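Long-range contacts in NADPH Quinone Oxidoreductase (Streptococcus mutans, PDB 4F8Y), which probably catalyses the NADPH-dependent reduction of quinones such as menadione, using FAD bound to a flavodoxin-like fold as the electron carrier: residues W84-P89 with Q139-V144; T126-P131 with L160-S165. All coordinates share one frame; numbering follows the deposited sequence.

Contact 1: W84-P89 with Q139-V144. With FAD (flavin-adenine dinucleotide), chain E; VK3 (menadione), chain H.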
loop_
_atom_site.group_PDB
_atom_site.type_symbol
_atom_site.label_atom_id
_atom_site.label_comp_id
_atom_site.label_asym_id
_atom_site.label_seq_id
_atom_site.Cartn_x
_atom_site.Cartn_y
_atom_site.Cartn_z
ATOM N N TRP A 84 -1.841 7.925 1.996
ATOM C CA TRP A 84 -2.625 7.363 3.103
ATOM C C TRP A 84 -1.756 6.385 3.897
ATOM O O TRP A 84 -1.246 5.396 3.353
ATOM C CB TRP A 84 -3.899 6.646 2.619
ATOM C CG TRP A 84 -4.956 7.531 2.006
ATOM C CD1 TRP A 84 -5.008 8.898 2.021
ATOM C CD2 TRP A 84 -6.130 7.093 1.313
ATOM N NE1 TRP A 84 -6.136 9.336 1.365
ATOM C CE2 TRP A 84 -6.842 8.248 0.925
ATOM C CE3 TRP A 84 -6.646 5.835 0.980
ATOM C CZ2 TRP A 84 -8.041 8.181 0.214
ATOM C CZ3 TRP A 84 -7.839 5.769 0.282
ATOM C CH2 TRP A 84 -8.522 6.935 -0.097
ATOM N N TRP A 85 -1.578 6.669 5.184
ATOM C CA TRP A 85 -0.688 5.870 6.026
ATOM C C TRP A 85 0.679 5.580 5.383
ATOM O O TRP A 85 1.090 4.426 5.253
ATOM C CB TRP A 85 -1.399 4.598 6.493
ATOM C CG TRP A 85 -2.568 4.924 7.381
ATOM C CD1 TRP A 85 -3.893 4.845 7.061
ATOM C CD2 TRP A 85 -2.507 5.421 8.725
ATOM N NE1 TRP A 85 -4.662 5.243 8.129
ATOM C CE2 TRP A 85 -3.837 5.600 9.164
ATOM C CE3 TRP A 85 -1.459 5.723 9.601
ATOM C CZ2 TRP A 85 -4.144 6.065 10.444
ATOM C CZ3 TRP A 85 -1.767 6.186 10.869
ATOM C CH2 TRP A 85 -3.099 6.351 11.279
ATOM N N SER A 86 1.356 6.660 4.979
ATOM C CA SER A 86 2.730 6.640 4.473
ATOM C C SER A 86 2.894 6.060 3.066
ATOM O O SER A 86 4.011 5.968 2.564
ATOM C CB SER A 86 3.638 5.899 5.449
ATOM O OG SER A 86 3.437 6.372 6.766
ATOM N N GLY A 87 1.791 5.665 2.431
ATOM C CA GLY A 87 1.875 5.074 1.110
ATOM C C GLY A 87 0.632 5.146 0.242
ATOM O O GLY A 87 -0.267 5.954 0.458
ATOM N N MET A 88 0.591 4.282 -0.762
ATOM C CA MET A 88 -0.485 4.308 -1.732
ATOM C C MET A 88 -1.796 3.899 -1.086
ATOM O O MET A 88 -1.812 2.991 -0.256
ATOM C CB MET A 88 -0.174 3.349 -2.879
ATOM C CG MET A 88 1.048 3.714 -3.688
ATOM S SD MET A 88 1.368 2.442 -4.915
ATOM C CE MET A 88 2.157 1.187 -3.897
ATOM N N PRO A 89 -2.899 4.576 -1.455
ATOM C CA PRO A 89 -4.229 4.106 -1.060
ATOM C C PRO A 89 -4.381 2.629 -1.425
ATOM O O PRO A 89 -3.802 2.185 -2.418
ATOM C CB PRO A 89 -5.169 4.969 -1.910
ATOM C CG PRO A 89 -4.420 6.225 -2.123
ATOM C CD PRO A 89 -2.963 5.840 -2.213
ATOM N N GLN A 139 9.741 6.524 6.180
ATOM C CA GLN A 139 9.591 5.374 5.297
ATOM C C GLN A 139 8.538 5.665 4.227
ATOM O O GLN A 139 7.491 6.265 4.515
ATOM C CB GLN A 139 9.195 4.137 6.103
ATOM C CG GLN A 139 10.228 3.743 7.128
ATOM C CD GLN A 139 11.442 3.140 6.484
ATOM O OE1 GLN A 139 11.337 2.163 5.758
ATOM N NE2 GLN A 139 12.608 3.719 6.737
ATOM N N ASP A 140 8.834 5.247 2.995
ATOM C CA ASP A 140 7.906 5.343 1.867
ATOM C C ASP A 140 7.562 6.795 1.498
ATOM O O ASP A 140 8.430 7.543 1.033
ATOM C CB ASP A 140 6.646 4.510 2.127
ATOM C CG ASP A 140 5.875 4.207 0.863
ATOM O OD1 ASP A 140 6.243 4.739 -0.203
ATOM O OD2 ASP A 140 4.897 3.439 0.934
ATOM N N TYR A 141 6.310 7.202 1.704
ATOM C CA TYR A 141 5.833 8.491 1.180
ATOM C C TYR A 141 6.140 8.660 -0.317
ATOM O O TYR A 141 6.648 9.703 -0.751
ATOM C CB TYR A 141 6.407 9.667 1.979
ATOM C CG TYR A 141 5.643 9.972 3.245
ATOM C CD1 TYR A 141 4.798 11.072 3.321
ATOM C CD2 TYR A 141 5.763 9.162 4.363
ATOM C CE1 TYR A 141 4.094 11.357 4.481
ATOM C CE2 TYR A 141 5.062 9.438 5.524
ATOM C CZ TYR A 141 4.229 10.535 5.574
ATOM O OH TYR A 141 3.536 10.810 6.724
ATOM N N GLY A 142 5.814 7.634 -1.101
ATOM C CA GLY A 142 6.057 7.653 -2.534
ATOM C C GLY A 142 7.397 7.067 -2.941
ATOM O O GLY A 142 7.597 6.742 -4.109
ATOM N N LYS A 143 8.308 6.935 -1.977
ATOM C CA LYS A 143 9.634 6.368 -2.219
ATOM C C LYS A 143 9.620 4.860 -2.514
ATOM O O LYS A 143 10.476 4.370 -3.241
ATOM C CB LYS A 143 10.598 6.686 -1.065
ATOM C CG LYS A 143 10.977 8.153 -0.956
ATOM C CD LYS A 143 12.031 8.383 0.120
ATOM C CE LYS A 143 11.463 8.177 1.522
ATOM N NZ LYS A 143 12.447 8.488 2.593
ATOM N N VAL A 144 8.668 4.124 -1.953
ATOM C CA VAL A 144 8.546 2.702 -2.277
ATOM C C VAL A 144 8.184 2.514 -3.758
ATOM O O VAL A 144 8.892 1.829 -4.487
ATOM C CB VAL A 144 7.543 1.957 -1.343
ATOM C CG1 VAL A 144 7.143 0.613 -1.928
ATOM C CG2 VAL A 144 8.139 1.779 0.048
HETATM P PA FAD E . -8.928 17.598 -0.110
HETATM O O1A FAD E . -9.534 17.256 1.381
HETATM O O2A FAD E . -9.851 17.130 -1.140
HETATM O O5B FAD E . -8.674 19.204 -0.256
HETATM C C5B FAD E . -7.662 19.793 0.516
HETATM C C4B FAD E . -7.682 21.312 0.476
HETATM O O4B FAD E . -7.482 21.931 -0.838
HETATM C C3B FAD E . -9.025 21.993 0.964
HETATM O O3B FAD E . -8.973 22.979 1.954
HETATM C C2B FAD E . -9.735 22.297 -0.341
HETATM O O2B FAD E . -10.893 23.086 -0.286
HETATM C C1B FAD E . -8.576 22.749 -1.139
HETATM N N9A FAD E . -8.793 22.838 -2.580
HETATM C C8A FAD E . -9.563 22.059 -3.346
HETATM N N7A FAD E . -9.447 22.496 -4.654
HETATM C C5A FAD E . -8.579 23.564 -4.668
HETATM C C6A FAD E . -8.113 24.365 -5.681
HETATM N N6A FAD E . -8.553 24.136 -7.049
HETATM N N1A FAD E . -7.260 25.360 -5.412
HETATM C C2A FAD E . -6.849 25.586 -4.140
HETATM N N3A FAD E . -7.314 24.789 -3.138
HETATM C C4A FAD E . -8.172 23.786 -3.408
HETATM N N1 FAD E . -0.955 12.758 5.298
HETATM C C2 FAD E . 0.336 12.755 6.132
HETATM O O2 FAD E . 1.304 13.675 5.749
HETATM N N3 FAD E . 0.877 11.311 6.311
HETATM C C4 FAD E . -0.101 10.088 6.582
HETATM O O4 FAD E . 0.465 8.854 6.290
HETATM C C4X FAD E . -1.499 10.260 5.948
HETATM N N5 FAD E . -2.520 9.222 6.050
HETATM C C5X FAD E . -3.898 9.469 5.669
HETATM C C6 FAD E . -4.792 8.370 5.716
HETATM C C7 FAD E . -6.097 8.553 5.357
HETATM C C7M FAD E . -7.062 7.371 5.392
HETATM C C8 FAD E . -6.524 9.775 4.963
HETATM C C8M FAD E . -7.979 9.982 4.556
HETATM C C9 FAD E . -5.656 10.833 4.920
HETATM C C9A FAD E . -4.306 10.653 5.292
HETATM N N10 FAD E . -3.412 11.788 5.227
HETATM C C10 FAD E . -1.988 11.678 5.568
HETATM C "C1'" FAD E . -3.862 13.031 4.639
HETATM C "C2'" FAD E . -3.832 13.125 3.114
HETATM O "O2'" FAD E . -2.594 12.850 2.503
HETATM C "C3'" FAD E . -4.503 14.387 2.612
HETATM O "O3'" FAD E . -5.819 14.530 3.062
HETATM C "C4'" FAD E . -4.398 14.480 1.103
HETATM O "O4'" FAD E . -3.132 14.197 0.596
HETATM C "C5'" FAD E . -4.936 15.776 0.542
HETATM O "O5'" FAD E . -5.326 15.650 -0.784
HETATM P P FAD E . -6.945 15.595 -1.032
HETATM O O1P FAD E . -7.224 15.599 -2.654
HETATM O O2P FAD E . -7.507 14.412 -0.384
HETATM O O3P FAD E . -7.418 16.956 -0.227
HETATM C C1K VK3 H . -2.815 10.213 9.350
HETATM O O1K VK3 H . -3.977 9.435 9.283
HETATM C C2K VK3 H . -1.535 9.589 9.798
HETATM C C3K VK3 H . -0.385 10.354 9.881
HETATM C C4K VK3 H . -0.427 11.732 9.536
HETATM O O4K VK3 H . 0.753 12.493 9.643
HETATM C C5K VK3 H . -1.663 12.331 9.101
HETATM C C6K VK3 H . -1.730 13.705 8.751
HETATM C C7K VK3 H . -2.913 14.263 8.337
HETATM C C8K VK3 H . -4.146 13.434 8.249
HETATM C C9K VK3 H . -4.080 12.112 8.590
HETATM C C10 VK3 H . -2.860 11.530 9.014
HETATM C C11 VK3 H . 0.928 9.731 10.358
HETATM O O HOH W 1 3.075 2.495 -1.018
#
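Ser86 and Tyr141 join the two loops: Tyr141 N donates to Ser86 O over 2.7 Å with an N-H...O angle of 151°. Beside this bond Ser86 CA makes an off-centre CH-pi contact, 4.2 Å from the Tyr141 ring centroid. Small Ser86 leaves room for the ring; its OG bonds to Gln148 of the second subunit.

The flavin meets both loops. Tyr141 OH accepts from FAD N3 at 2.7 Å, while Ser86 N donates to FAD O4 at 2.7 Å and Trp85 N to FAD N5 at 2.9 Å, so one edge of the isoalloxazine is read by backbone and phenol together. The indole of Trp84 lies against the dimethylbenzene end of the flavin, with Pro89 CG over its opposite face, and the O1K of menadione sits 3.6 Å from Trp85 CZ2, over a face of that ring.

Farther out, Asp140 braces the arrangement. Its CG stands anti to the backbone N (chi1 -161°), and OD1 accepts a bond from Val144 N, arriving from above the carboxylate plane, and a weak one from Gly142 N. OD2 takes a hydrogen from a water that in turn accepts from Met88 N, linking the loops a second time. Type I' turns at Trp84-Gly87 and Asp140-Lys143 shape both loops. Gly142 has a positive phi at which a CB would press on the preceding carbonyl O; Gly87 is extended, and a CB there would collide with Asp140 OD2, already 3.4 Å from Gly87 CA. Such loops beyond the strand ends form the flavin-ring site of the flavodoxin-like fold.

Contact 2: T126-P131 with L160-S165. With FAD (flavin-adenine dinucleotide), chain E; VK3 (menadione), chain H.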
loop_
_atom_site.group_PDB
_atom_site.type_symbol
_atom_site.label_atom_id
_atom_site.label_comp_id
_atom_site.label_asym_id
_atom_site.label_seq_id
_atom_site.Cartn_x
_atom_site.Cartn_y
_atom_site.Cartn_z
ATOM N N THR A 126 2.358 13.303 -5.508
ATOM C CA THR A 126 1.818 12.992 -4.194
ATOM C C THR A 126 1.327 14.242 -3.466
ATOM O O THR A 126 1.833 15.346 -3.678
ATOM C CB THR A 126 2.866 12.277 -3.290
ATOM O OG1 THR A 126 4.178 12.744 -3.614
ATOM C CG2 THR A 126 2.832 10.783 -3.486
ATOM N N THR A 127 0.330 14.047 -2.611
ATOM C CA THR A 127 -0.117 15.065 -1.672
ATOM C C THR A 127 -0.071 14.481 -0.247
ATOM O O THR A 127 -0.321 13.297 -0.049
ATOM C CB THR A 127 -1.538 15.581 -2.036
ATOM O OG1 THR A 127 -2.473 14.492 -2.064
ATOM C CG2 THR A 127 -1.521 16.243 -3.399
ATOM N N HIS A 128 0.277 15.302 0.738
ATOM C CA HIS A 128 0.223 14.884 2.144
ATOM C C HIS A 128 0.400 16.077 3.097
ATOM O O HIS A 128 0.649 17.196 2.654
ATOM C CB HIS A 128 1.243 13.779 2.439
ATOM C CG HIS A 128 2.663 14.176 2.172
ATOM N ND1 HIS A 128 3.410 14.919 3.063
ATOM C CD2 HIS A 128 3.473 13.928 1.117
ATOM C CE1 HIS A 128 4.617 15.116 2.563
ATOM N NE2 HIS A 128 4.684 14.523 1.385
ATOM N N ASN A 129 0.270 15.829 4.400
ATOM C CA ASN A 129 0.320 16.885 5.419
ATOM C C ASN A 129 1.631 16.993 6.202
ATOM O O ASN A 129 1.715 17.763 7.162
ATOM C CB ASN A 129 -0.815 16.689 6.419
ATOM C CG ASN A 129 -2.131 17.131 5.883
ATOM O OD1 ASN A 129 -2.209 18.118 5.151
ATOM N ND2 ASN A 129 -3.186 16.416 6.243
ATOM N N THR A 130 2.639 16.226 5.793
ATOM C CA THR A 130 3.931 16.169 6.481
ATOM C C THR A 130 4.900 17.204 5.900
ATOM O O THR A 130 4.904 17.434 4.687
ATOM C CB THR A 130 4.537 14.741 6.380
ATOM O OG1 THR A 130 3.574 13.783 6.832
ATOM C CG2 THR A 130 5.792 14.600 7.222
ATOM N N PRO A 131 5.706 17.853 6.769
ATOM C CA PRO A 131 6.734 18.813 6.335
ATOM C C PRO A 131 7.755 18.206 5.373
ATOM O O PRO A 131 8.112 17.049 5.506
ATOM C CB PRO A 131 7.411 19.215 7.649
ATOM C CG PRO A 131 6.353 19.041 8.680
ATOM C CD PRO A 131 5.550 17.844 8.236
ATOM N N LEU A 160 9.705 12.186 -8.779
ATOM C CA LEU A 160 8.834 12.198 -7.608
ATOM C C LEU A 160 8.538 13.637 -7.188
ATOM O O LEU A 160 9.427 14.373 -6.762
ATOM C CB LEU A 160 9.443 11.389 -6.457
ATOM C CG LEU A 160 8.699 11.381 -5.119
ATOM C CD1 LEU A 160 7.218 11.139 -5.313
ATOM C CD2 LEU A 160 9.296 10.337 -4.171
ATOM N N THR A 161 7.278 14.024 -7.329
ATOM C CA THR A 161 6.834 15.375 -7.036
ATOM C C THR A 161 5.904 15.365 -5.823
ATOM O O THR A 161 4.762 14.897 -5.895
ATOM C CB THR A 161 6.134 16.004 -8.269
ATOM O OG1 THR A 161 7.094 16.192 -9.315
ATOM C CG2 THR A 161 5.499 17.356 -7.920
ATOM N N GLU A 162 6.409 15.887 -4.707
ATOM C CA GLU A 162 5.681 15.881 -3.442
ATOM C C GLU A 162 5.118 17.263 -3.113
ATOM O O GLU A 162 5.864 18.232 -2.992
ATOM C CB GLU A 162 6.599 15.400 -2.316
ATOM C CG GLU A 162 7.515 14.286 -2.761
ATOM C CD GLU A 162 8.557 13.929 -1.735
ATOM O OE1 GLU A 162 8.172 13.478 -0.637
ATOM O OE2 GLU A 162 9.763 14.075 -2.032
ATOM N N LEU A 163 3.797 17.339 -2.983
ATOM C CA LEU A 163 3.120 18.557 -2.561
ATOM C C LEU A 163 2.824 18.434 -1.065
ATOM O O LEU A 163 1.858 17.776 -0.655
ATOM C CB LEU A 163 1.837 18.781 -3.377
ATOM C CG LEU A 163 1.937 18.638 -4.908
ATOM C CD1 LEU A 163 0.654 19.084 -5.601
ATOM C CD2 LEU A 163 3.135 19.391 -5.459
ATOM N N THR A 164 3.677 19.068 -0.262
ATOM C CA THR A 164 3.711 18.861 1.184
ATOM C C THR A 164 2.840 19.865 1.959
ATOM O O THR A 164 2.306 20.818 1.379
ATOM C CB THR A 164 5.171 18.877 1.705
ATOM O OG1 THR A 164 5.723 20.189 1.561
ATOM C CG2 THR A 164 6.032 17.892 0.920
ATOM N N SER A 165 2.703 19.636 3.266
ATOM C CA SER A 165 1.853 20.459 4.132
ATOM C C SER A 165 0.654 20.948 3.335
ATOM O O SER A 165 0.345 22.143 3.320
ATOM C CB SER A 165 2.642 21.643 4.699
ATOM O OG SER A 165 3.856 21.206 5.274
HETATM P PA FAD E . -8.928 17.598 -0.110
HETATM O O1A FAD E . -9.534 17.256 1.381
HETATM O O2A FAD E . -9.851 17.130 -1.140
HETATM O O5B FAD E . -8.674 19.204 -0.256
HETATM C C5B FAD E . -7.662 19.793 0.516
HETATM C C4B FAD E . -7.682 21.312 0.476
HETATM O O4B FAD E . -7.482 21.931 -0.838
HETATM C C3B FAD E . -9.025 21.993 0.964
HETATM O O3B FAD E . -8.973 22.979 1.954
HETATM C C2B FAD E . -9.735 22.297 -0.341
HETATM O O2B FAD E . -10.893 23.086 -0.286
HETATM C C1B FAD E . -8.576 22.749 -1.139
HETATM N N9A FAD E . -8.793 22.838 -2.580
HETATM C C8A FAD E . -9.563 22.059 -3.346
HETATM N N7A FAD E . -9.447 22.496 -4.654
HETATM C C5A FAD E . -8.579 23.564 -4.668
HETATM C C6A FAD E . -8.113 24.365 -5.681
HETATM N N6A FAD E . -8.553 24.136 -7.049
HETATM N N1A FAD E . -7.260 25.360 -5.412
HETATM C C2A FAD E . -6.849 25.586 -4.140
HETATM N N3A FAD E . -7.314 24.789 -3.138
HETATM C C4A FAD E . -8.172 23.786 -3.408
HETATM N N1 FAD E . -0.955 12.758 5.298
HETATM C C2 FAD E . 0.336 12.755 6.132
HETATM O O2 FAD E . 1.304 13.675 5.749
HETATM N N3 FAD E . 0.877 11.311 6.311
HETATM C C4 FAD E . -0.101 10.088 6.582
HETATM O O4 FAD E . 0.465 8.854 6.290
HETATM C C4X FAD E . -1.499 10.260 5.948
HETATM N N5 FAD E . -2.520 9.222 6.050
HETATM C C5X FAD E . -3.898 9.469 5.669
HETATM C C6 FAD E . -4.792 8.370 5.716
HETATM C C7 FAD E . -6.097 8.553 5.357
HETATM C C7M FAD E . -7.062 7.371 5.392
HETATM C C8 FAD E . -6.524 9.775 4.963
HETATM C C8M FAD E . -7.979 9.982 4.556
HETATM C C9 FAD E . -5.656 10.833 4.920
HETATM C C9A FAD E . -4.306 10.653 5.292
HETATM N N10 FAD E . -3.412 11.788 5.227
HETATM C C10 FAD E . -1.988 11.678 5.568
HETATM C "C1'" FAD E . -3.862 13.031 4.639
HETATM C "C2'" FAD E . -3.832 13.125 3.114
HETATM O "O2'" FAD E . -2.594 12.850 2.503
HETATM C "C3'" FAD E . -4.503 14.387 2.612
HETATM O "O3'" FAD E . -5.819 14.530 3.062
HETATM C "C4'" FAD E . -4.398 14.480 1.103
HETATM O "O4'" FAD E . -3.132 14.197 0.596
HETATM C "C5'" FAD E . -4.936 15.776 0.542
HETATM O "O5'" FAD E . -5.326 15.650 -0.784
HETATM P P FAD E . -6.945 15.595 -1.032
HETATM O O1P FAD E . -7.224 15.599 -2.654
HETATM O O2P FAD E . -7.507 14.412 -0.384
HETATM O O3P FAD E . -7.418 16.956 -0.227
HETATM C C1K VK3 H . -2.815 10.213 9.350
HETATM O O1K VK3 H . -3.977 9.435 9.283
HETATM C C2K VK3 H . -1.535 9.589 9.798
HETATM C C3K VK3 H . -0.385 10.354 9.881
HETATM C C4K VK3 H . -0.427 11.732 9.536
HETATM O O4K VK3 H . 0.753 12.493 9.643
HETATM C C5K VK3 H . -1.663 12.331 9.101
HETATM C C6K VK3 H . -1.730 13.705 8.751
HETATM C C7K VK3 H . -2.913 14.263 8.337
HETATM C C8K VK3 H . -4.146 13.434 8.249
HETATM C C9K VK3 H . -4.080 12.112 8.590
HETATM C C10 VK3 H . -2.860 11.530 9.014
HETATM C C11 VK3 H . 0.928 9.731 10.358
HETATM O O HOH W 2 5.363 12.201 -0.873
#
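Thr126 is held by the neighbouring strand through both its N-H and its C=O: Thr126 N donates to Thr161 O at 2.9 Å, almost straight at 173°, and Thr126 O accepts from Leu163 N at 2.9 Å. His128 N continues the pattern with a 3.2 Å bond to Leu163 O, and the same carbonyl receives a CA-H...O contact from Thr127. Past the strand ends a weak bond from Ser165 N to Thr130 O is the last link between the two segments.

Residues 127-130 bind the cofactor through side chains and backbone. The OG1 of Thr127 shares a hydrogen bond with FAD O4' at 2.8 Å, and FAD O2 is gripped by Asn129 N and by Thr130 OG1. Asn129 ND2, whose strongest partner is Glu167, also lies near menadione C7K.

His128 links the two segments' side chains. Its CG sits between the backbone N and the carbonyl carbon (chi1 60°), which lets the imidazole reach Thr164 while ND1 accepts from Thr130 N in the ring plane, a bond that fixes the ring's rotation. Thr164 lies alongside with CA over one face, and its CG2 comes within 3.5 Å of His128 CE1. A water accepts from Thr126 OG1 and donates to Glu162 OE1, giving these two polar groups on one face of the sheet a common partner. On the other face Leu163 reaches toward helices 15-26 and 171-186, a place suited to a branched aliphatic residue. Parallel strands joined through helix 143-150 make this a beta-alpha-beta crossover, with the FAD site at the carboxyl ends of its strands.

Contacts 1 and 2 have centres 11 Å apart and alternate along the chain: strand 120-127 leads through helix 143-150 to strand 155-163, so Tyr141 belongs to the connection between the two strands of contact 2. They meet directly where Tyr141 OH lies 3.0 Å from Thr130 OG1, a probable hydrogen bond, and where the rings of Tyr141 and His128 pack edge-to-face, Tyr141 CD1 being 3.8 Å from His128 CD2. Between them they hold the pyrimidine ring and N5 of the flavin's central ring, contact 1 addressing O4, N3 and N5 and contact 2 addressing O2. Both also touch menadione, through Trp85 and Asn129. Arg55 of the second subunit adds a further hydrogen bond to FAD.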